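Local structure of sulfoquinovosidase (Escherichia coli, 5AEG) at residues E63-T68 with F83-D88; S87-T92 with Q108-N113. The protein hydrolyses sulfoquinovosyl diacylglycerides and simple sulfoquinovosides such as sulfoquinovosyl glycerol, releasing sulfoquinovose for breakdown as a source of carbon and sulfur. All blocks are in the same frame, centred on the assembly; numbering follows the deposited sequence.

Interaction 1: E63-T68 with F83-D88; sequences EKIALT and FSRGSD
The carbonyl oxygen of Ala66 is gripped by the guanidinium of Arg85, whose NH1 donates to Ala66 O at 2.8 Å with an N-H...O angle of 158°. The donor lies in the carbonyl plane on a lone pair, and the oxygen sits close to the guanidinium plane, at its edge. Thr68 N makes a weak second bond to the same oxygen from within the 63-68 segment. Arginine suits this place because its long chain ends in a charged group within reach of a backbone acceptor, while its methylene CG rests on Ile65 CG2 at 4.0 Å. A bend at chi2 (68°) sets CD 3.5 Å from the polar Thr68 OG1. Thr68 CG2 lies over one face of the guanidinium. An alanine in place of Arg85 would probably cost Ala66 O its strong, charged donor, with the weak bond from Thr68 N remaining, and open a gap beside Ile65 and Thr68. Deeper in, buried Leu67 meets Phe83 at about a right angle, CD1 lying 3.7 Å from Phe83 CB, while its other methyl, CD2, reaches Arg85 CB at 3.9 Å. Leu67 CA also makes a CA-H...O contact with Ser84 O. Leu39 and Ile41 add to the apolar surroundings of Leu67, and His32 meets the Phe83 ring edge-to-face. The two segments belong to the antiparallel beta hairpin of strands 56-74 and 79-85, in the galactose mutarotase-like N-terminal domain of this GH31 enzyme.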
# COMPACT_ATOMS: atom_id res chain seq x y z
N GLU A 63 5.46 -12.03 30.94
CA GLU A 63 4.35 -12.87 31.31
C GLU A 63 3.27 -13.00 30.25
O GLU A 63 3.01 -12.08 29.48
CB GLU A 63 3.70 -12.29 32.59
CG GLU A 63 4.60 -12.47 33.85
CD GLU A 63 3.84 -12.08 35.14
OE1 GLU A 63 3.61 -10.91 35.34
OE2 GLU A 63 3.45 -12.98 35.90
N LYS A 64 2.60 -14.15 30.29
CA LYS A 64 1.44 -14.36 29.47
C LYS A 64 0.47 -15.24 30.33
O LYS A 64 0.80 -16.40 30.66
CB LYS A 64 1.86 -15.10 28.16
CG LYS A 64 0.69 -15.47 27.31
CD LYS A 64 1.09 -16.26 26.10
CE LYS A 64 -0.01 -16.10 25.06
NZ LYS A 64 0.02 -17.20 24.10
N ILE A 65 -0.68 -14.69 30.65
CA ILE A 65 -1.59 -15.32 31.65
C ILE A 65 -2.99 -15.37 31.10
O ILE A 65 -3.51 -14.35 30.66
CB ILE A 65 -1.67 -14.45 32.93
CG1 ILE A 65 -0.28 -14.22 33.47
CG2 ILE A 65 -2.50 -15.17 33.98
CD1 ILE A 65 -0.14 -13.00 34.34
N ALA A 66 -3.59 -16.54 31.15
CA ALA A 66 -4.91 -16.80 30.64
C ALA A 66 -5.91 -16.32 31.66
O ALA A 66 -5.78 -16.67 32.87
CB ALA A 66 -5.08 -18.31 30.41
N LEU A 67 -6.82 -15.44 31.23
CA LEU A 67 -7.89 -14.92 32.07
C LEU A 67 -9.08 -15.85 31.91
O LEU A 67 -9.99 -15.63 31.14
CB LEU A 67 -8.19 -13.47 31.81
CG LEU A 67 -7.02 -12.53 31.87
CD1 LEU A 67 -7.55 -11.10 31.76
CD2 LEU A 67 -6.20 -12.65 33.13
N THR A 68 -9.03 -16.91 32.72
CA THR A 68 -9.98 -17.99 32.62
C THR A 68 -11.37 -17.63 33.21
O THR A 68 -12.42 -18.18 32.79
CB THR A 68 -9.45 -19.20 33.35
OG1 THR A 68 -9.14 -18.81 34.69
CG2 THR A 68 -8.18 -19.76 32.66
N PHE A 83 -12.91 -9.97 33.13
CA PHE A 83 -12.07 -11.19 33.07
C PHE A 83 -11.02 -11.14 34.19
O PHE A 83 -10.48 -10.08 34.50
CB PHE A 83 -11.27 -11.28 31.72
CG PHE A 83 -12.11 -11.59 30.53
CD1 PHE A 83 -12.38 -12.86 30.18
CD2 PHE A 83 -12.59 -10.57 29.76
CE1 PHE A 83 -13.12 -13.17 29.06
CE2 PHE A 83 -13.30 -10.84 28.61
CZ PHE A 83 -13.59 -12.11 28.28
N SER A 84 -10.66 -12.29 34.72
CA SER A 84 -9.74 -12.27 35.75
C SER A 84 -9.07 -13.62 35.89
O SER A 84 -9.44 -14.63 35.28
CB SER A 84 -10.42 -11.81 37.09
OG SER A 84 -11.26 -12.87 37.48
N ARG A 85 -8.00 -13.61 36.66
CA ARG A 85 -7.31 -14.84 37.05
C ARG A 85 -6.83 -14.66 38.53
O ARG A 85 -6.21 -13.66 38.87
CB ARG A 85 -6.09 -15.09 36.18
CG ARG A 85 -5.39 -16.38 36.49
CD ARG A 85 -6.26 -17.52 36.09
NE ARG A 85 -5.52 -18.76 36.29
CZ ARG A 85 -4.70 -19.32 35.39
NH1 ARG A 85 -4.47 -18.76 34.18
NH2 ARG A 85 -4.10 -20.45 35.72
N GLY A 86 -7.22 -15.57 39.40
CA GLY A 86 -6.90 -15.40 40.87
C GLY A 86 -7.53 -14.18 41.42
O GLY A 86 -8.65 -13.81 41.03
N SER A 87 -6.82 -13.48 42.32
CA SER A 87 -7.34 -12.31 42.99
C SER A 87 -6.85 -10.99 42.47
O SER A 87 -7.45 -9.99 42.81
CB SER A 87 -6.95 -12.32 44.50
OG SER A 87 -5.55 -12.18 44.63
N ASP A 88 -5.79 -11.00 41.66
CA ASP A 88 -4.90 -9.84 41.44
C ASP A 88 -4.77 -9.42 39.94
O ASP A 88 -4.14 -8.43 39.67
CB ASP A 88 -3.46 -10.15 41.98
CG ASP A 88 -2.85 -11.50 41.39
OD1 ASP A 88 -3.64 -12.27 40.78
OD2 ASP A 88 -1.64 -11.87 41.55

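Interaction 2: S87-T92 with Q108-N113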
# COMPACT_ATOMS: atom_id res chain seq x y z
N SER A 87 -6.82 -13.48 42.32
CA SER A 87 -7.34 -12.31 42.99
C SER A 87 -6.85 -10.99 42.47
O SER A 87 -7.45 -9.99 42.81
CB SER A 87 -6.95 -12.32 44.50
OG SER A 87 -5.55 -12.18 44.63
N ASP A 88 -5.79 -11.00 41.66
CA ASP A 88 -4.90 -9.84 41.44
C ASP A 88 -4.77 -9.42 39.94
O ASP A 88 -4.14 -8.43 39.67
CB ASP A 88 -3.46 -10.15 41.98
CG ASP A 88 -2.85 -11.50 41.39
OD1 ASP A 88 -3.64 -12.27 40.78
OD2 ASP A 88 -1.64 -11.87 41.55
N ILE A 89 -5.26 -10.20 38.97
CA ILE A 89 -5.00 -9.93 37.52
C ILE A 89 -6.35 -9.87 36.85
O ILE A 89 -7.12 -10.83 36.97
CB ILE A 89 -4.14 -11.08 36.91
CG1 ILE A 89 -2.94 -11.36 37.80
CG2 ILE A 89 -3.68 -10.76 35.46
CD1 ILE A 89 -2.51 -12.83 37.76
N SER A 90 -6.63 -8.80 36.12
CA SER A 90 -7.90 -8.69 35.50
C SER A 90 -7.87 -7.79 34.29
O SER A 90 -6.92 -6.96 34.08
CB SER A 90 -8.94 -8.15 36.54
OG SER A 90 -8.56 -6.89 36.95
N ALA A 91 -8.95 -7.89 33.52
CA ALA A 91 -9.17 -6.93 32.43
C ALA A 91 -10.68 -6.77 32.20
O ALA A 91 -11.42 -7.68 32.50
CB ALA A 91 -8.53 -7.48 31.13
N THR A 92 -11.11 -5.71 31.57
CA THR A 92 -12.55 -5.54 31.25
C THR A 92 -12.75 -5.46 29.74
O THR A 92 -11.93 -4.88 29.02
CB THR A 92 -13.18 -4.28 31.83
OG1 THR A 92 -12.42 -3.21 31.37
CG2 THR A 92 -13.11 -4.26 33.37
N GLN A 108 -9.72 -3.20 28.19
CA GLN A 108 -8.78 -2.45 28.99
C GLN A 108 -8.18 -3.32 30.12
O GLN A 108 -8.92 -3.84 30.93
CB GLN A 108 -9.47 -1.17 29.51
CG GLN A 108 -8.64 -0.28 30.45
CD GLN A 108 -7.35 0.27 29.79
OE1 GLN A 108 -7.40 1.14 28.92
NE2 GLN A 108 -6.18 -0.28 30.19
N ASN A 109 -6.86 -3.50 30.14
CA ASN A 109 -6.21 -4.32 31.12
C ASN A 109 -6.22 -3.51 32.45
O ASN A 109 -6.26 -2.27 32.42
CB ASN A 109 -4.78 -4.68 30.75
CG ASN A 109 -4.71 -5.69 29.63
OD1 ASN A 109 -5.72 -6.22 29.21
ND2 ASN A 109 -3.48 -5.97 29.15
N ASP A 110 -6.20 -4.24 33.56
CA ASP A 110 -6.17 -3.67 34.93
C ASP A 110 -5.20 -2.56 35.12
O ASP A 110 -5.51 -1.54 35.63
CB ASP A 110 -5.89 -4.79 35.98
CG ASP A 110 -4.62 -5.70 35.66
OD1 ASP A 110 -3.90 -5.50 34.59
OD2 ASP A 110 -4.35 -6.72 36.43
N ASN A 111 -3.99 -2.74 34.67
CA ASN A 111 -3.07 -1.59 34.68
C ASN A 111 -2.15 -1.57 33.46
O ASN A 111 -1.92 -2.65 32.79
CB ASN A 111 -2.28 -1.61 35.98
CG ASN A 111 -1.40 -2.83 36.10
OD1 ASN A 111 -0.35 -2.94 35.46
ND2 ASN A 111 -1.82 -3.75 36.91
N LEU A 112 -1.56 -0.38 33.28
CA LEU A 112 -0.64 -0.05 32.19
C LEU A 112 0.54 -0.99 32.13
O LEU A 112 1.06 -1.17 31.05
CB LEU A 112 -0.07 1.40 32.29
CG LEU A 112 -0.89 2.61 31.80
CD1 LEU A 112 -0.02 3.87 31.92
CD2 LEU A 112 -1.40 2.45 30.37
N ASN A 113 0.92 -1.65 33.24
CA ASN A 113 2.09 -2.53 33.18
C ASN A 113 1.84 -3.79 32.43
O ASN A 113 2.76 -4.44 31.98
CB ASN A 113 2.63 -2.85 34.57
CG ASN A 113 3.14 -1.60 35.26
OD1 ASN A 113 3.98 -0.93 34.70
ND2 ASN A 113 2.53 -1.23 36.35
O HOH W 1 -2.14 -7.21 38.27
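The carboxylate of Asp110 receives Ser90 N from above its plane, at OD2 and 3.1 Å, while Asn111 N meets OD1 on the anti side, tilted 34° out of the plane. A bridging water donates to both Asp110 OD2 and Asp88 O, and His114 ND1 is a further partner of OD1. With chi1 at 51°, CG lies between the backbone N and the carbonyl carbon of Asp110. Asp110 N in turn bonds Ser90 O at 2.9 Å, so one aspartate serves both backbone polar groups of Ser90 where regular strand pairing ends. The amide of Gln108 holds Asn109 O in its plane through NE2, at 3.0 Å, and NE2 also bonds Asp220. The Asn109 amide lays OD1 3.6 Å from Ala91 CB; OD1 is buried without a polar partner, whereas ND2 bonds His114 O. Farther along, Thr92 and Gln108 form an antiparallel hydrogen-bonded pair, with Thr92 N to Gln108 O at 3.0 Å and Gln108 N to Thr92 O at 2.9 Å. Strand 89-97 lies between strands 79-85 and 103-109, joined to the former by the backbone bond of Ala91 with Phe83, with Ile41 of strand 39-49 touching Ile89, Asn109 and Asp110.

Interactions 1 and 2 have centres about 8 Å apart and share Ser87 and Asp88, part of the turn from strand 79-85 into strand 89-97. Along the chain the order is 63-68, 83-88, 87-92, then 108-113, so interaction 2 begins where interaction 1 ends. Together they follow four successive antiparallel strands, 56-74, 79-85, 89-97 and 103-109. Phe83 N probably bonds Ala91 O at 2.8 Å, joining the middle two, and Leu67 CD1 of strand 56-74 reaches across to Ala91 CB at 3.8 Å. The centres of the two interactions lie about 38 and 36 Å from that of the chain, away from the catalytic, substrate-binding and calcium-binding residues; both are part of the beta framework of the N-terminal domain.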